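PDB 1XS5: membrane lipoprotein TpN32 from Treponema pallidum, which binds L-methionine between its two lobes and probably delivers it, as a periplasmic-type binding lipoprotein, to a methionine transporter. Local coordinates for residues 7-11 and 37-43; 16-20 and 226-230; 59-65 and 109-115. All coordinates share one frame; numbering follows the deposited sequence.

Contact 1. Residues 7-11 and 37-43. With MET (methionine), chain B.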
loop_
_atom_site.group_PDB
_atom_site.type_symbol
_atom_site.label_atom_id
_atom_site.label_comp_id
_atom_site.label_asym_id
_atom_site.label_seq_id
_atom_site.Cartn_x
_atom_site.Cartn_y
_atom_site.Cartn_z
ATOM N N VAL A 7 -8.210 -13.954 -7.536
ATOM C CA VAL A 7 -7.291 -13.152 -6.736
ATOM C C VAL A 7 -7.864 -11.738 -6.793
ATOM O O VAL A 7 -8.036 -11.192 -7.880
ATOM C CB VAL A 7 -5.843 -13.170 -7.302
ATOM C CG1 VAL A 7 -5.876 -12.912 -8.809
ATOM C CG2 VAL A 7 -4.963 -12.083 -6.575
ATOM N N GLY A 8 -8.184 -11.175 -5.623
ATOM C CA GLY A 8 -8.731 -9.819 -5.560
ATOM C C GLY A 8 -7.645 -8.763 -5.711
ATOM O O GLY A 8 -6.536 -8.901 -5.146
ATOM N N VAL A 9 -7.939 -7.722 -6.484
ATOM C CA VAL A 9 -6.962 -6.621 -6.680
ATOM C C VAL A 9 -7.748 -5.306 -6.574
ATOM O O VAL A 9 -8.955 -5.292 -6.812
ATOM C CB VAL A 9 -6.261 -6.750 -8.089
ATOM C CG1 VAL A 9 -7.235 -6.332 -9.205
ATOM C CG2 VAL A 9 -4.974 -5.925 -8.131
ATOM N N LEU A 10 -7.048 -4.215 -6.252
ATOM C CA LEU A 10 -7.612 -2.895 -6.111
ATOM C C LEU A 10 -7.254 -1.975 -7.270
ATOM O O LEU A 10 -8.092 -1.216 -7.749
ATOM C CB LEU A 10 -7.061 -2.267 -4.815
ATOM C CG LEU A 10 -7.500 -0.877 -4.351
ATOM C CD1 LEU A 10 -8.984 -0.897 -4.014
ATOM C CD2 LEU A 10 -6.711 -0.534 -3.084
ATOM N N SER A 11 -5.995 -2.022 -7.707
ATOM C CA SER A 11 -5.546 -1.100 -8.753
ATOM C C SER A 11 -4.130 -1.405 -9.220
ATOM O O SER A 11 -3.511 -2.406 -8.835
ATOM C CB SER A 11 -5.497 0.322 -8.166
ATOM O OG SER A 11 -4.378 0.444 -7.256
ATOM N N PHE A 37 -11.865 -4.963 -7.143
ATOM C CA PHE A 37 -12.643 -4.402 -6.044
ATOM C C PHE A 37 -12.400 -2.916 -5.911
ATOM O O PHE A 37 -11.467 -2.400 -6.501
ATOM C CB PHE A 37 -12.223 -5.079 -4.736
ATOM C CG PHE A 37 -12.735 -6.486 -4.592
ATOM C CD1 PHE A 37 -12.097 -7.542 -5.223
ATOM C CD2 PHE A 37 -13.861 -6.742 -3.822
ATOM C CE1 PHE A 37 -12.568 -8.843 -5.088
ATOM C CE2 PHE A 37 -14.362 -8.038 -3.673
ATOM C CZ PHE A 37 -13.721 -9.089 -4.303
ATOM N N THR A 38 -13.199 -2.229 -5.086
ATOM C CA THR A 38 -13.036 -0.798 -4.915
ATOM C C THR A 38 -12.637 -0.379 -3.512
ATOM O O THR A 38 -12.390 0.790 -3.258
ATOM C CB THR A 38 -14.350 -0.035 -5.267
ATOM O OG1 THR A 38 -15.364 -0.349 -4.299
ATOM C CG2 THR A 38 -14.859 -0.455 -6.608
ATOM N N ASN A 39 -12.608 -1.293 -2.561
ATOM C CA ASN A 39 -12.202 -0.844 -1.240
ATOM C C ASN A 39 -11.512 -1.883 -0.440
ATOM O O ASN A 39 -11.655 -3.074 -0.712
ATOM C CB ASN A 39 -13.346 -0.207 -0.452
ATOM C CG ASN A 39 -14.406 -1.180 -0.054
ATOM O OD1 ASN A 39 -14.343 -1.813 1.014
ATOM N ND2 ASN A 39 -15.420 -1.304 -0.909
ATOM N N TYR A 40 -10.717 -1.410 0.516
ATOM C CA TYR A 40 -9.904 -2.297 1.340
ATOM C C TYR A 40 -10.662 -3.400 2.117
ATOM O O TYR A 40 -10.261 -4.586 2.121
ATOM C CB TYR A 40 -9.074 -1.480 2.349
ATOM C CG TYR A 40 -8.107 -0.435 1.795
ATOM C CD1 TYR A 40 -7.535 -0.543 0.521
ATOM C CD2 TYR A 40 -7.679 0.626 2.617
ATOM C CE1 TYR A 40 -6.541 0.379 0.084
ATOM C CE2 TYR A 40 -6.691 1.566 2.185
ATOM C CZ TYR A 40 -6.124 1.429 0.927
ATOM O OH TYR A 40 -5.095 2.289 0.582
ATOM N N VAL A 41 -11.745 -3.016 2.772
ATOM C CA VAL A 41 -12.483 -3.972 3.575
ATOM C C VAL A 41 -13.133 -5.060 2.738
ATOM O O VAL A 41 -13.069 -6.245 3.078
ATOM C CB VAL A 41 -13.518 -3.218 4.439
ATOM C CG1 VAL A 41 -14.424 -4.219 5.180
ATOM C CG2 VAL A 41 -12.753 -2.304 5.451
ATOM N N ALA A 42 -13.724 -4.659 1.621
ATOM C CA ALA A 42 -14.372 -5.646 0.759
ATOM C C ALA A 42 -13.422 -6.730 0.254
ATOM O O ALA A 42 -13.782 -7.915 0.059
ATOM C CB ALA A 42 -15.030 -4.911 -0.405
ATOM N N LEU A 43 -12.184 -6.328 -0.016
ATOM C CA LEU A 43 -11.203 -7.288 -0.506
ATOM C C LEU A 43 -10.872 -8.342 0.550
ATOM O O LEU A 43 -10.690 -9.513 0.234
ATOM C CB LEU A 43 -9.892 -6.553 -0.889
ATOM C CG LEU A 43 -9.860 -5.926 -2.296
ATOM C CD1 LEU A 43 -8.958 -4.680 -2.364
ATOM C CD2 LEU A 43 -9.343 -7.018 -3.245
HETATM N N MET B . -0.149 -0.342 -1.992
HETATM C CA MET B . -0.372 0.279 -0.635
HETATM C C MET B . 0.924 0.794 0.027
HETATM O O MET B . 0.931 1.939 0.543
HETATM C CB MET B . -1.032 -0.742 0.317
HETATM C CG MET B . -1.542 -0.087 1.584
HETATM S SD MET B . -2.289 -1.230 2.768
HETATM C CE MET B . -3.940 -1.415 1.971
HETATM O OXT MET B . 1.921 0.038 0.027
HETATM O O HOH W 1 -10.667 -1.557 -8.603
#
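Val9 O accepts the backbone N-H of Phe37 in a nearly straight bond, 2.9 Å from O to N with an N-H...O angle of 168°, and this fixes the end of strand 3-9 against the turn leading into helix 40-49.

The side-chain contacts across the two segments are apolar. Leu10, with CG anti to its backbone N (chi1 -178°), sends its two methyls different ways: CD1 rests on the Thr38 backbone, while CD2 meets the edge of the Tyr40 ring, 3.3 Å from CE1. Leu43 reaches back from the first turn of the helix, its CD2 3.5 Å from Gly8 C, where the bare glycine lets the methyl lie close on the strand.

Asn39 caps the helix: its OD1 takes the N-H of Ala42 at 3.0 Å, from above the carbonyl plane. Tyr40 begins the helix, and methionine CE lies over one face of its ring, offset toward the rim, 3.7 Å from CE1. Strand 3-9 pairs with strands 30-36 and 54-59, and Tyr40, at the start of the helix that follows strand 30-36, contributes to the ligand pocket, as in periplasmic binding proteins.

Contact 2. Residues 16-20 and 226-230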
loop_
_atom_site.group_PDB
_atom_site.type_symbol
_atom_site.label_atom_id
_atom_site.label_comp_id
_atom_site.label_asym_id
_atom_site.label_seq_id
_atom_site.Cartn_x
_atom_site.Cartn_y
_atom_site.Cartn_z
ATOM N N ARG A 16 -1.296 -5.040 -13.034
ATOM C CA ARG A 16 -0.380 -5.466 -14.084
ATOM C C ARG A 16 0.478 -6.671 -13.628
ATOM O O ARG A 16 0.724 -7.587 -14.409
ATOM C CB ARG A 16 0.500 -4.277 -14.486
ATOM C CG ARG A 16 1.276 -4.522 -15.736
ATOM C CD ARG A 16 0.324 -4.656 -16.920
ATOM N NE ARG A 16 1.064 -5.026 -18.124
ATOM C CZ ARG A 16 0.500 -5.369 -19.279
ATOM N NH1 ARG A 16 -0.831 -5.390 -19.392
ATOM N NH2 ARG A 16 1.271 -5.697 -20.316
ATOM N N LEU A 17 0.927 -6.668 -12.373
ATOM C CA LEU A 17 1.744 -7.761 -11.850
ATOM C C LEU A 17 0.932 -9.080 -11.830
ATOM O O LEU A 17 1.452 -10.179 -12.060
ATOM C CB LEU A 17 2.224 -7.410 -10.421
ATOM C CG LEU A 17 3.094 -6.151 -10.278
ATOM C CD1 LEU A 17 3.380 -5.888 -8.805
ATOM C CD2 LEU A 17 4.438 -6.355 -11.048
ATOM N N LEU A 18 -0.362 -8.984 -11.558
ATOM C CA LEU A 18 -1.195 -10.190 -11.553
ATOM C C LEU A 18 -1.430 -10.697 -12.989
ATOM O O LEU A 18 -1.651 -11.890 -13.205
ATOM C CB LEU A 18 -2.531 -9.870 -10.883
ATOM C CG LEU A 18 -2.423 -9.784 -9.351
ATOM C CD1 LEU A 18 -3.785 -9.427 -8.801
ATOM C CD2 LEU A 18 -1.967 -11.074 -8.756
ATOM N N GLU A 19 -1.413 -9.786 -13.954
ATOM C CA GLU A 19 -1.584 -10.162 -15.365
ATOM C C GLU A 19 -0.343 -10.916 -15.848
ATOM O O GLU A 19 -0.435 -11.787 -16.711
ATOM C CB GLU A 19 -1.759 -8.932 -16.250
ATOM C CG GLU A 19 -3.063 -8.192 -16.010
ATOM C CD GLU A 19 -4.274 -8.878 -16.667
ATOM O OE1 GLU A 19 -4.135 -10.017 -17.211
ATOM O OE2 GLU A 19 -5.371 -8.272 -16.649
ATOM N N ILE A 20 0.822 -10.557 -15.316
ATOM C CA ILE A 20 2.041 -11.253 -15.709
ATOM C C ILE A 20 1.981 -12.627 -15.068
ATOM O O ILE A 20 2.322 -13.638 -15.694
ATOM C CB ILE A 20 3.300 -10.492 -15.212
ATOM C CG1 ILE A 20 3.416 -9.176 -15.986
ATOM C CG2 ILE A 20 4.555 -11.347 -15.381
ATOM C CD1 ILE A 20 4.458 -8.239 -15.414
ATOM N N THR A 226 12.148 -8.165 -13.154
ATOM C CA THR A 226 12.684 -7.492 -14.318
ATOM C C THR A 226 11.755 -6.389 -14.733
ATOM O O THR A 226 12.186 -5.262 -14.997
ATOM C CB THR A 226 12.893 -8.520 -15.429
ATOM O OG1 THR A 226 13.974 -9.375 -15.032
ATOM C CG2 THR A 226 13.184 -7.853 -16.769
ATOM N N TYR A 227 10.465 -6.701 -14.786
ATOM C CA TYR A 227 9.457 -5.695 -15.144
ATOM C C TYR A 227 9.466 -4.458 -14.211
ATOM O O TYR A 227 9.363 -3.317 -14.648
ATOM C CB TYR A 227 8.049 -6.316 -15.080
ATOM C CG TYR A 227 6.917 -5.311 -15.251
ATOM C CD1 TYR A 227 6.657 -4.702 -16.481
ATOM C CD2 TYR A 227 6.113 -4.961 -14.166
ATOM C CE1 TYR A 227 5.616 -3.770 -16.624
ATOM C CE2 TYR A 227 5.087 -4.030 -14.294
ATOM C CZ TYR A 227 4.838 -3.443 -15.504
ATOM O OH TYR A 227 3.801 -2.530 -15.579
ATOM N N LEU A 228 9.547 -4.701 -12.912
ATOM C CA LEU A 228 9.511 -3.600 -11.957
ATOM C C LEU A 228 10.707 -2.676 -12.114
ATOM O O LEU A 228 10.538 -1.459 -12.270
ATOM C CB LEU A 228 9.439 -4.164 -10.547
ATOM C CG LEU A 228 8.066 -4.775 -10.227
ATOM C CD1 LEU A 228 8.086 -5.236 -8.801
ATOM C CD2 LEU A 228 6.935 -3.734 -10.453
ATOM N N LYS A 229 11.911 -3.252 -12.076
ATOM C CA LYS A 229 13.138 -2.482 -12.211
ATOM C C LYS A 229 13.141 -1.638 -13.470
ATOM O O LYS A 229 13.654 -0.508 -13.475
ATOM C CB LYS A 229 14.355 -3.414 -12.196
ATOM C CG LYS A 229 14.505 -4.122 -10.853
ATOM C CD LYS A 229 15.525 -5.250 -10.924
ATOM C CE LYS A 229 15.378 -6.176 -9.718
ATOM N NZ LYS A 229 15.986 -7.527 -9.978
ATOM N N GLU A 230 12.536 -2.155 -14.533
ATOM C CA GLU A 230 12.516 -1.406 -15.785
ATOM C C GLU A 230 11.442 -0.343 -15.905
ATOM O O GLU A 230 11.678 0.695 -16.528
ATOM C CB GLU A 230 12.407 -2.354 -16.989
ATOM C CG GLU A 230 13.719 -3.056 -17.345
ATOM C CD GLU A 230 13.654 -3.819 -18.674
ATOM O OE1 GLU A 230 13.555 -3.159 -19.749
ATOM O OE2 GLU A 230 13.699 -5.078 -18.641
#
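Ile20 CD1 sits over one face of the Tyr227 ring, 4.1 Å from its centroid and 24° off the ring normal, a CH-pi contact that marks the closely fitted part of this helix pair. Leu17 comes to the same ring from a different direction: its CD2 lies near the ring plane at the edge, 3.8 Å from Tyr227 CD2. The same Leu17 methyl also touches Leu228 CD2 at 3.7 Å, where the two leucine side chains cross at about a right angle. Leu17 was modelled in two conformers, and its contacts hold for one of them, so the firm contact is that of Ile20. Tyr227 reaches this position because its CG is anti to the backbone N (chi1 172°), which directs the ring across to helix 14-26.

The other side is open to solvent. Arg16 is exposed and bends at chi2, crossing the tyrosine so that its aliphatic CG approaches Tyr227 OH, at 3.2 Å. Its guanidinium makes no bond to the ring, and the hydroxyl has a weak hydrogen bond with Arg231 instead.

The short segments run roughly antiparallel, at 147°, and their axes come no nearer than 11.8 Å. That spacing leaves large side chains to bridge the interval, and the two segments bury just 202 Å² together. Ile20 and Leu17 continue onto Val224, one turn earlier in helix 222-231. On the sheet side of helix 14-26, Leu18 packs on Ile34 of strand 30-36, while Leu17 and Leu18 both touch Phe56 of strand 54-59.

Contact 3. Residues 59-65 and 109-115. With MET (methionine), chain B.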
loop_
_atom_site.group_PDB
_atom_site.type_symbol
_atom_site.label_atom_id
_atom_site.label_comp_id
_atom_site.label_asym_id
_atom_site.label_seq_id
_atom_site.Cartn_x
_atom_site.Cartn_y
_atom_site.Cartn_z
ATOM N N HIS A 59 -0.263 -4.329 2.862
ATOM C CA HIS A 59 0.961 -4.731 3.560
ATOM C C HIS A 59 0.549 -5.463 4.874
ATOM O O HIS A 59 -0.638 -5.496 5.226
ATOM C CB HIS A 59 1.866 -3.510 3.821
ATOM C CG HIS A 59 1.152 -2.302 4.336
ATOM N ND1 HIS A 59 0.459 -2.279 5.526
ATOM C CD2 HIS A 59 1.085 -1.047 3.846
ATOM C CE1 HIS A 59 0.002 -1.064 5.750
ATOM N NE2 HIS A 59 0.373 -0.295 4.741
ATOM N N VAL A 60 1.502 -6.066 5.594
ATOM C CA VAL A 60 1.131 -6.797 6.793
ATOM C C VAL A 60 0.441 -5.999 7.924
ATOM O O VAL A 60 -0.497 -6.510 8.549
ATOM C CB VAL A 60 2.349 -7.633 7.348
ATOM C CG1 VAL A 60 1.946 -8.315 8.649
ATOM C CG2 VAL A 60 2.722 -8.727 6.329
ATOM N N PRO A 61 0.907 -4.759 8.226
ATOM C CA PRO A 61 0.239 -3.995 9.282
ATOM C C PRO A 61 -1.253 -3.782 8.941
ATOM O O PRO A 61 -2.099 -3.796 9.813
ATOM C CB PRO A 61 1.023 -2.668 9.309
ATOM C CG PRO A 61 2.434 -3.119 9.048
ATOM C CD PRO A 61 2.225 -4.153 7.893
ATOM N N HIS A 62 -1.568 -3.591 7.664
ATOM C CA HIS A 62 -2.962 -3.403 7.271
ATOM C C HIS A 62 -3.772 -4.692 7.501
ATOM O O HIS A 62 -4.869 -4.648 8.006
ATOM C CB HIS A 62 -3.041 -2.952 5.805
ATOM C CG HIS A 62 -4.439 -2.676 5.351
ATOM N ND1 HIS A 62 -5.263 -3.656 4.847
ATOM C CD2 HIS A 62 -5.179 -1.548 5.400
ATOM C CE1 HIS A 62 -6.453 -3.138 4.597
ATOM N NE2 HIS A 62 -6.429 -1.859 4.931
ATOM N N MET A 63 -3.208 -5.819 7.109
ATOM C CA MET A 63 -3.814 -7.133 7.269
ATOM C C MET A 63 -4.045 -7.404 8.767
ATOM O O MET A 63 -5.117 -7.911 9.176
ATOM C CB MET A 63 -2.859 -8.192 6.696
ATOM C CG MET A 63 -3.465 -9.577 6.635
ATOM S SD MET A 63 -2.237 -10.841 6.286
ATOM C CE MET A 63 -1.279 -10.856 7.863
ATOM N N GLN A 64 -3.034 -7.073 9.580
ATOM C CA GLN A 64 -3.153 -7.255 11.037
ATOM C C GLN A 64 -4.260 -6.415 11.593
ATOM O O GLN A 64 -5.050 -6.893 12.410
ATOM C CB GLN A 64 -1.816 -6.947 11.740
ATOM C CG GLN A 64 -0.798 -8.032 11.402
ATOM C CD GLN A 64 0.618 -7.738 11.870
ATOM O OE1 GLN A 64 1.007 -6.573 12.033
ATOM N NE2 GLN A 64 1.417 -8.804 12.061
ATOM N N GLN A 65 -4.345 -5.164 11.149
ATOM C CA GLN A 65 -5.415 -4.297 11.595
ATOM C C GLN A 65 -6.751 -4.963 11.247
ATOM O O GLN A 65 -7.666 -5.016 12.085
ATOM C CB GLN A 65 -5.306 -2.924 10.895
ATOM C CG GLN A 65 -6.142 -1.765 11.486
ATOM C CD GLN A 65 -7.654 -1.912 11.306
ATOM O OE1 GLN A 65 -8.143 -2.346 10.242
ATOM N NE2 GLN A 65 -8.411 -1.528 12.345
ATOM N N ASP A 109 -7.012 5.348 7.142
ATOM C CA ASP A 109 -7.132 3.987 7.692
ATOM C C ASP A 109 -5.929 3.893 8.635
ATOM O O ASP A 109 -4.798 4.249 8.283
ATOM C CB ASP A 109 -7.124 2.903 6.617
ATOM C CG ASP A 109 -5.854 2.909 5.785
ATOM O OD1 ASP A 109 -5.654 3.849 5.002
ATOM O OD2 ASP A 109 -5.069 1.953 5.920
ATOM N N SER A 110 -6.170 3.428 9.856
ATOM C CA SER A 110 -5.127 3.485 10.904
ATOM C C SER A 110 -3.711 2.990 10.625
ATOM O O SER A 110 -2.754 3.656 11.005
ATOM C CB SER A 110 -5.660 2.854 12.210
ATOM O OG SER A 110 -5.836 1.472 12.037
ATOM N N SER A 111 -3.525 1.863 9.962
ATOM C CA SER A 111 -2.134 1.460 9.743
ATOM C C SER A 111 -1.384 2.417 8.772
ATOM O O SER A 111 -0.184 2.638 8.931
ATOM C CB SER A 111 -2.049 0.015 9.231
ATOM O OG SER A 111 -2.578 -0.130 7.935
ATOM N N ASN A 112 -2.068 2.972 7.766
ATOM C CA ASN A 112 -1.391 3.902 6.859
ATOM C C ASN A 112 -1.365 5.298 7.410
ATOM O O ASN A 112 -0.518 6.104 7.011
ATOM C CB ASN A 112 -2.026 3.850 5.463
ATOM C CG ASN A 112 -1.699 2.545 4.793
ATOM O OD1 ASN A 112 -0.527 2.310 4.481
ATOM N ND2 ASN A 112 -2.701 1.649 4.636
ATOM N N GLU A 113 -2.288 5.603 8.329
ATOM C CA GLU A 113 -2.281 6.915 8.969
ATOM C C GLU A 113 -1.040 6.973 9.855
ATOM O O GLU A 113 -0.334 7.983 9.852
ATOM C CB GLU A 113 -3.500 7.119 9.874
ATOM C CG GLU A 113 -3.579 8.529 10.423
ATOM C CD GLU A 113 -4.932 8.836 11.072
ATOM O OE1 GLU A 113 -5.965 8.249 10.661
ATOM O OE2 GLU A 113 -4.951 9.673 11.988
ATOM N N ALA A 114 -0.812 5.911 10.642
ATOM C CA ALA A 114 0.376 5.868 11.520
ATOM C C ALA A 114 1.640 5.970 10.693
ATOM O O ALA A 114 2.559 6.648 11.055
ATOM C CB ALA A 114 0.413 4.538 12.308
ATOM N N ARG A 115 1.684 5.225 9.593
ATOM C CA ARG A 115 2.832 5.214 8.684
ATOM C C ARG A 115 3.128 6.619 8.160
ATOM O O ARG A 115 4.296 7.045 8.098
ATOM C CB ARG A 115 2.494 4.259 7.532
ATOM C CG ARG A 115 3.589 4.043 6.525
ATOM C CD ARG A 115 3.017 3.160 5.423
ATOM N NE ARG A 115 3.985 2.933 4.359
ATOM C CZ ARG A 115 3.629 2.402 3.204
ATOM N NH1 ARG A 115 2.352 2.108 3.040
ATOM N NH2 ARG A 115 4.523 2.131 2.254
HETATM N N MET B . -0.149 -0.342 -1.992
HETATM C CA MET B . -0.372 0.279 -0.635
HETATM C C MET B . 0.924 0.794 0.027
HETATM O O MET B . 0.931 1.939 0.543
HETATM C CB MET B . -1.032 -0.742 0.317
HETATM C CG MET B . -1.542 -0.087 1.584
HETATM S SD MET B . -2.289 -1.230 2.768
HETATM C CE MET B . -3.940 -1.415 1.971
HETATM O OXT MET B . 1.921 0.038 0.027
HETATM O O HOH W 2 -7.481 1.247 14.199
#
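Asn112 OD1 is the polar hub of the contact, accepting from both His59 NE2 and Arg115 NH1. His59 NE2 to Asn112 OD1 is 2.8 Å and nearly straight (169°); the bond lies in the imidazole plane but is tilted from the amide's carbonyl plane. Arg115 NH1 reaches Asn112 OD1 at 3.2 Å, almost in line with the amide C=O. The other end of the amide is fixed too, since Asn112 ND2 donates to the syn lone pair of Asp109 OD2 at 2.7 Å. Three bonds thus set the rotation of the amide, with its oxygen toward His59 and Arg115.

The first of these bonds requires a proton on His59 NE2, and His59 ND1 serves as acceptor for His62 N, capping helix 60-70. With CG between the backbone N and the carbonyl carbon (chi1 45°), the ring folds back over its own helix start. His62 ND1 is hydrogen-bonded to Gln58. Arg115 NH1 also donates to methionine O at 2.9 Å, while its NH2 forms a salt bridge with Glu190.

Van der Waals contacts surround the ligand's thioether. Methionine SD lies over a face of His59, 3.4 Å from NE2, and the terminal CE stands over the centre of the His62 ring. The edge of that ring turns to Asp109, CD2 being 3.5 Å from OD2. Ser111 OG wedges between His59 and His62, lying 3.4 Å from His62 CA.

At the periphery, water 2 lies beside Ser110 OG and weakly reaches Gln65 NE2, whose stronger partner is Glu69. The N-terminal turns of two helices, each following a strand of a different sheet, meet beside the bound methionine, as at the interlobe site of periplasmic binding proteins.

Overall arrangement
Contacts 1 and 3 both reach the bound methionine and touch through Tyr40, which packs on His62 and Asp109; contact 2 lies farther from the ligand, its centre about 25 Å from that of contact 3. Contacts 1 and 2 share the environment of one sheet: strand 3-9 and helix 14-26 follow each other, and Leu18 CD1 packs 3.7 Å from Val7 CG2. The chemistry changes with place. Contact 2 joins two helices by apolar side chains with an exposed margin, contact 1 combines backbone bonding with apolar packing and is partly buried, and contact 3, buried nearest the chain's centre, joins helices that follow strands of the two large sheets through a polar side-chain network.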